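Local coordinates for Ice-binding protein (Leucosporidium, PDB 3UYU) that binds to the surface of ice crystals and inhibits their growth, giving freeze tolerance with low thermal hysteresis activity, at residues T42-G46 / F47-Q51; P61-T64 / G65-A69. The protein carries 2 engineered substitutions. One frame throughout, in Å; residues are numbered along the deposited sequence.

Contact 1: T42-G46 / F47-Q51; sequences TYITG and FGLTQ
I44 and F47 make a local apolar contact round a tight corner of the right-handed beta-helix, where the chain leaves the short strand 44-45, at one edge of its parallel sheet, and turns at G46. I44 CG2 lies 3.4 Å from F47 CD2, reaching the ring obliquely. That methyl is directed there by the first torsion of I44, which sets CG2 anti to the backbone N and leaves CG1 (chi1 -61°) for the interior. T45 O also approaches F47 CD2, at 3.4 Å, and L49 CD1 comes to the same I44 methyl more loosely, at 4.1 Å. G46 turns the corner with positive phi, 87°, a value that favours glycine. A water spans the bend, donating to I44 O at 2.8 Å and accepting from F47 N at 2.9 Å. With the F47 ring cut back to an alanine, a gap is likely to open beside I44 CG2 and toward I22 and I34. The beta carbon of T45, an inferred ice-binding residue, points away from this packing, its side chain lying against S23. Inward, F47 rests on I22 and S24 of strand 21-25 and on I34, while I44 packs on V36 and on I67 of strand 67-69.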
loop_
_atom_site.group_PDB
_atom_site.type_symbol
_atom_site.label_atom_id
_atom_site.label_comp_id
_atom_site.label_asym_id
_atom_site.label_seq_id
_atom_site.Cartn_x
_atom_site.Cartn_y
_atom_site.Cartn_z
ATOM N N THR A 42 23.216 -4.432 4.212
ATOM C CA THR A 42 24.208 -5.325 4.785
ATOM C C THR A 42 23.623 -6.663 5.283
ATOM O O THR A 42 24.334 -7.647 5.476
ATOM C CB THR A 42 24.973 -4.543 5.935
ATOM O OG1 THR A 42 25.873 -5.436 6.597
ATOM C CG2 THR A 42 24.066 -4.110 6.951
ATOM N N TYR A 43 22.301 -6.750 5.429
ATOM C CA TYR A 43 21.682 -7.981 5.851
ATOM C C TYR A 43 21.165 -8.834 4.662
ATOM O O TYR A 43 20.509 -9.848 4.939
ATOM C CB TYR A 43 20.489 -7.652 6.756
ATOM C CG TYR A 43 20.908 -7.131 8.108
ATOM C CD1 TYR A 43 21.351 -8.004 9.075
ATOM C CD2 TYR A 43 20.920 -5.762 8.368
ATOM C CE1 TYR A 43 21.733 -7.544 10.342
ATOM C CE2 TYR A 43 21.320 -5.282 9.635
ATOM C CZ TYR A 43 21.699 -6.180 10.599
ATOM O OH TYR A 43 22.067 -5.727 11.846
ATOM N N ILE A 44 21.478 -8.395 3.456
ATOM C CA ILE A 44 21.311 -9.230 2.226
ATOM C C ILE A 44 22.703 -9.767 1.861
ATOM O O ILE A 44 23.568 -9.005 1.441
ATOM C CB ILE A 44 20.725 -8.424 1.089
ATOM C CG1 ILE A 44 19.321 -7.869 1.465
ATOM C CG2 ILE A 44 20.684 -9.280 -0.250
ATOM C CD1 ILE A 44 18.742 -6.859 0.334
ATOM N N THR A 45 22.889 -11.076 2.036
ATOM C CA THR A 45 24.230 -11.689 2.018
ATOM C C THR A 45 24.244 -12.818 0.991
ATOM O O THR A 45 23.242 -13.552 0.845
ATOM C CB THR A 45 24.681 -12.255 3.424
ATOM O OG1 THR A 45 23.771 -13.231 3.927
ATOM C CG2 THR A 45 24.808 -11.107 4.472
ATOM N N GLY A 46 25.400 -12.962 0.334
ATOM C CA GLY A 46 25.680 -14.051 -0.594
ATOM C C GLY A 46 25.230 -13.782 -1.996
ATOM O O GLY A 46 25.297 -14.687 -2.854
ATOM N N PHE A 47 24.835 -12.531 -2.291
ATOM C CA PHE A 47 24.325 -12.154 -3.606
ATOM C C PHE A 47 25.293 -11.456 -4.521
ATOM O O PHE A 47 25.036 -11.273 -5.711
ATOM C CB PHE A 47 22.983 -11.294 -3.500
ATOM C CG PHE A 47 21.772 -12.089 -3.080
ATOM C CD1 PHE A 47 20.949 -12.646 -4.028
ATOM C CD2 PHE A 47 21.459 -12.266 -1.738
ATOM C CE1 PHE A 47 19.805 -13.343 -3.625
ATOM C CE2 PHE A 47 20.353 -12.947 -1.293
ATOM C CZ PHE A 47 19.499 -13.534 -2.289
ATOM N N GLY A 48 26.435 -10.981 -3.997
ATOM C CA GLY A 48 27.272 -10.158 -4.870
ATOM C C GLY A 48 26.618 -8.930 -5.472
ATOM O O GLY A 48 26.679 -8.729 -6.693
ATOM N N LEU A 49 25.940 -8.135 -4.605
ATOM C CA LEU A 49 25.216 -6.938 -5.026
ATOM C C LEU A 49 26.090 -5.900 -5.687
ATOM O O LEU A 49 27.208 -5.655 -5.220
ATOM C CB LEU A 49 24.562 -6.269 -3.803
ATOM C CG LEU A 49 23.603 -7.156 -3.026
ATOM C CD1 LEU A 49 23.045 -6.388 -1.828
ATOM C CD2 LEU A 49 22.478 -7.571 -3.996
ATOM N N THR A 50 25.612 -5.345 -6.792
ATOM C CA THR A 50 26.174 -4.171 -7.454
ATOM C C THR A 50 25.079 -3.077 -7.410
ATOM O O THR A 50 23.943 -3.273 -7.859
ATOM C CB THR A 50 26.564 -4.483 -8.970
ATOM O OG1 THR A 50 27.598 -5.476 -9.025
ATOM C CG2 THR A 50 27.060 -3.225 -9.688
ATOM N N GLN A 51 25.401 -1.919 -6.876
ATOM C CA GLN A 51 24.362 -0.902 -6.657
ATOM C C GLN A 51 24.353 -0.030 -7.918
ATOM O O GLN A 51 25.387 0.162 -8.572
ATOM C CB GLN A 51 24.592 -0.201 -5.295
ATOM C CG GLN A 51 23.768 1.035 -4.869
ATOM C CD GLN A 51 22.250 0.832 -4.710
ATOM O OE1 GLN A 51 21.770 0.370 -3.701
ATOM N NE2 GLN A 51 21.503 1.279 -5.698
HETATM O O HOH W 1 24.681 -10.038 -0.886
#

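Contact 2: P61-T64 / G65-A69; sequences PQVT and GMIYA. Engineered in segment 65-69: M66 (natural residue Leu).
V63 and I67 meet obliquely across a glycine corner of the right-handed beta-helix, where strand 63-64 ends and the chain swings into strand 67-69. On the tight inner side the two branched side chains meet through methyls, V63 CG2 standing 3.9 Å from I67 CD1. V63 has CG1 anti to its own backbone N (chi1 174°), which sends that methyl over the corner to 4.0 Å from G65 N and leaves CG2 for the isoleucine. I67 answers with the end of its long branch, which comes round to the valine: CD1 ends near V63 CG2 and also lies 4.2 Å from V63 CB. Both residues are buried and both also pack on I34 of strand 34-36, the neighbouring turn of the helix, so the pair belongs to the solenoid's hydrophobic interior.

The outer side is more open. T64 is exposed, and its beta carbon is directed away from the bend. M66, an engineered selenomethionine where the natural protein has leucine, also starts out away from it but has neighbours of its own; it packs on Y57 and on T74 of the second subunit, while its N is hydrogen-bonded to D33 OD1. Between these sides the corner itself depends on glycine: with phi at 144° and psi at -157°, a beta carbon on G65 would run into T64 O. A water bridges the bend from the backbone, lying 2.8 Å from V63 O and the same distance from G65 O.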
loop_
_atom_site.group_PDB
_atom_site.type_symbol
_atom_site.label_atom_id
_atom_site.label_comp_id
_atom_site.label_asym_id
_atom_site.label_seq_id
_atom_site.Cartn_x
_atom_site.Cartn_y
_atom_site.Cartn_z
ATOM N N PRO A 61 23.560 -11.551 -10.155
ATOM C CA PRO A 61 23.345 -12.557 -11.185
ATOM C C PRO A 61 22.291 -13.574 -10.749
ATOM O O PRO A 61 21.678 -14.193 -11.645
ATOM C CB PRO A 61 24.736 -13.223 -11.336
ATOM C CG PRO A 61 25.706 -12.118 -10.918
ATOM C CD PRO A 61 24.979 -11.464 -9.738
ATOM N N GLN A 62 22.048 -13.734 -9.436
ATOM C CA GLN A 62 21.094 -14.693 -8.921
ATOM C C GLN A 62 19.661 -14.187 -8.918
ATOM O O GLN A 62 18.825 -14.967 -8.583
ATOM C CB GLN A 62 21.450 -15.103 -7.513
ATOM C CG GLN A 62 22.857 -15.836 -7.431
ATOM C CD GLN A 62 23.287 -15.990 -5.992
ATOM O OE1 GLN A 62 24.256 -15.213 -5.520
ATOM N NE2 GLN A 62 22.668 -16.830 -5.247
ATOM N N VAL A 63 19.424 -12.911 -9.245
ATOM C CA VAL A 63 18.039 -12.357 -9.146
ATOM C C VAL A 63 17.745 -11.790 -10.510
ATOM O O VAL A 63 18.471 -10.960 -11.081
ATOM C CB VAL A 63 17.976 -11.248 -8.090
ATOM C CG1 VAL A 63 16.565 -10.547 -8.070
ATOM C CG2 VAL A 63 18.208 -11.804 -6.718
ATOM N N THR A 64 16.626 -12.246 -11.105
ATOM C CA THR A 64 16.126 -11.637 -12.317
ATOM C C THR A 64 15.053 -10.607 -11.894
ATOM O O THR A 64 13.925 -10.977 -11.591
ATOM C CB THR A 64 15.583 -12.705 -13.308
ATOM O OG1 THR A 64 16.681 -13.555 -13.680
ATOM C CG2 THR A 64 15.120 -11.995 -14.565
ATOM N N GLY A 65 15.519 -9.355 -11.760
ATOM C CA GLY A 65 14.692 -8.284 -11.150
ATOM C C GLY A 65 15.615 -7.402 -10.362
ATOM O O GLY A 65 16.811 -7.286 -10.692
HETATM N N MSE A 66 15.041 -6.703 -9.395
HETATM C CA MSE A 66 15.818 -5.734 -8.597
HETATM C C MSE A 66 15.832 -6.082 -7.157
HETATM O O MSE A 66 14.974 -6.781 -6.643
HETATM C CB MSE A 66 15.157 -4.343 -8.735
HETATM C CG MSE A 66 15.449 -3.636 -9.996
HETATM SE SE MSE A 66 14.407 -4.307 -11.476
HETATM C CE MSE A 66 14.845 -2.827 -12.699
ATOM N N ILE A 67 16.829 -5.536 -6.446
ATOM C CA ILE A 67 17.029 -5.831 -5.038
ATOM C C ILE A 67 16.945 -4.502 -4.315
ATOM O O ILE A 67 17.616 -3.572 -4.708
ATOM C CB ILE A 67 18.460 -6.444 -4.776
ATOM C CG1 ILE A 67 18.510 -7.756 -5.555
ATOM C CG2 ILE A 67 18.667 -6.648 -3.255
ATOM C CD1 ILE A 67 19.889 -8.373 -5.782
ATOM N N TYR A 68 16.168 -4.493 -3.267
ATOM C CA TYR A 68 15.840 -3.228 -2.514
ATOM C C TYR A 68 16.139 -3.427 -1.045
ATOM O O TYR A 68 15.861 -4.462 -0.430
ATOM C CB TYR A 68 14.332 -2.931 -2.660
ATOM C CG TYR A 68 13.889 -2.606 -4.065
ATOM C CD1 TYR A 68 14.192 -1.377 -4.669
ATOM C CD2 TYR A 68 13.134 -3.546 -4.810
ATOM C CE1 TYR A 68 13.765 -1.086 -5.937
ATOM C CE2 TYR A 68 12.748 -3.247 -6.100
ATOM C CZ TYR A 68 13.070 -2.011 -6.677
ATOM O OH TYR A 68 12.655 -1.694 -7.953
ATOM N N ALA A 69 16.687 -2.360 -0.408
ATOM C CA ALA A 69 16.883 -2.356 1.062
ATOM C C ALA A 69 16.545 -1.000 1.654
ATOM O O ALA A 69 16.528 -0.020 0.906
ATOM C CB ALA A 69 18.360 -2.704 1.402
HETATM O O HOH W 2 19.298 -8.476 -10.170
#

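Contacts 1 and 2 follow one another along the chain, their centres about 9 Å apart, and each carries it round a corner of the beta-helix with apolar side chains inside and a water at the backbone. They share one interior, where I44 CD1 of contact 1 packs on I67 CG2 of contact 2 at 3.6 Å. I44, F47, V63 and I67 are buried, whereas T45, G46 and T64 are exposed. Contact 1 relies on an aromatic ring and starts from strand 44-45, in the sheet with the inferred ice-binding residues; contact 2 is purely aliphatic in its side-chain packing and joins strands 63-64 and 67-69 of the other parallel faces. Both border the second subunit, through Y43 and through M66 and Y68.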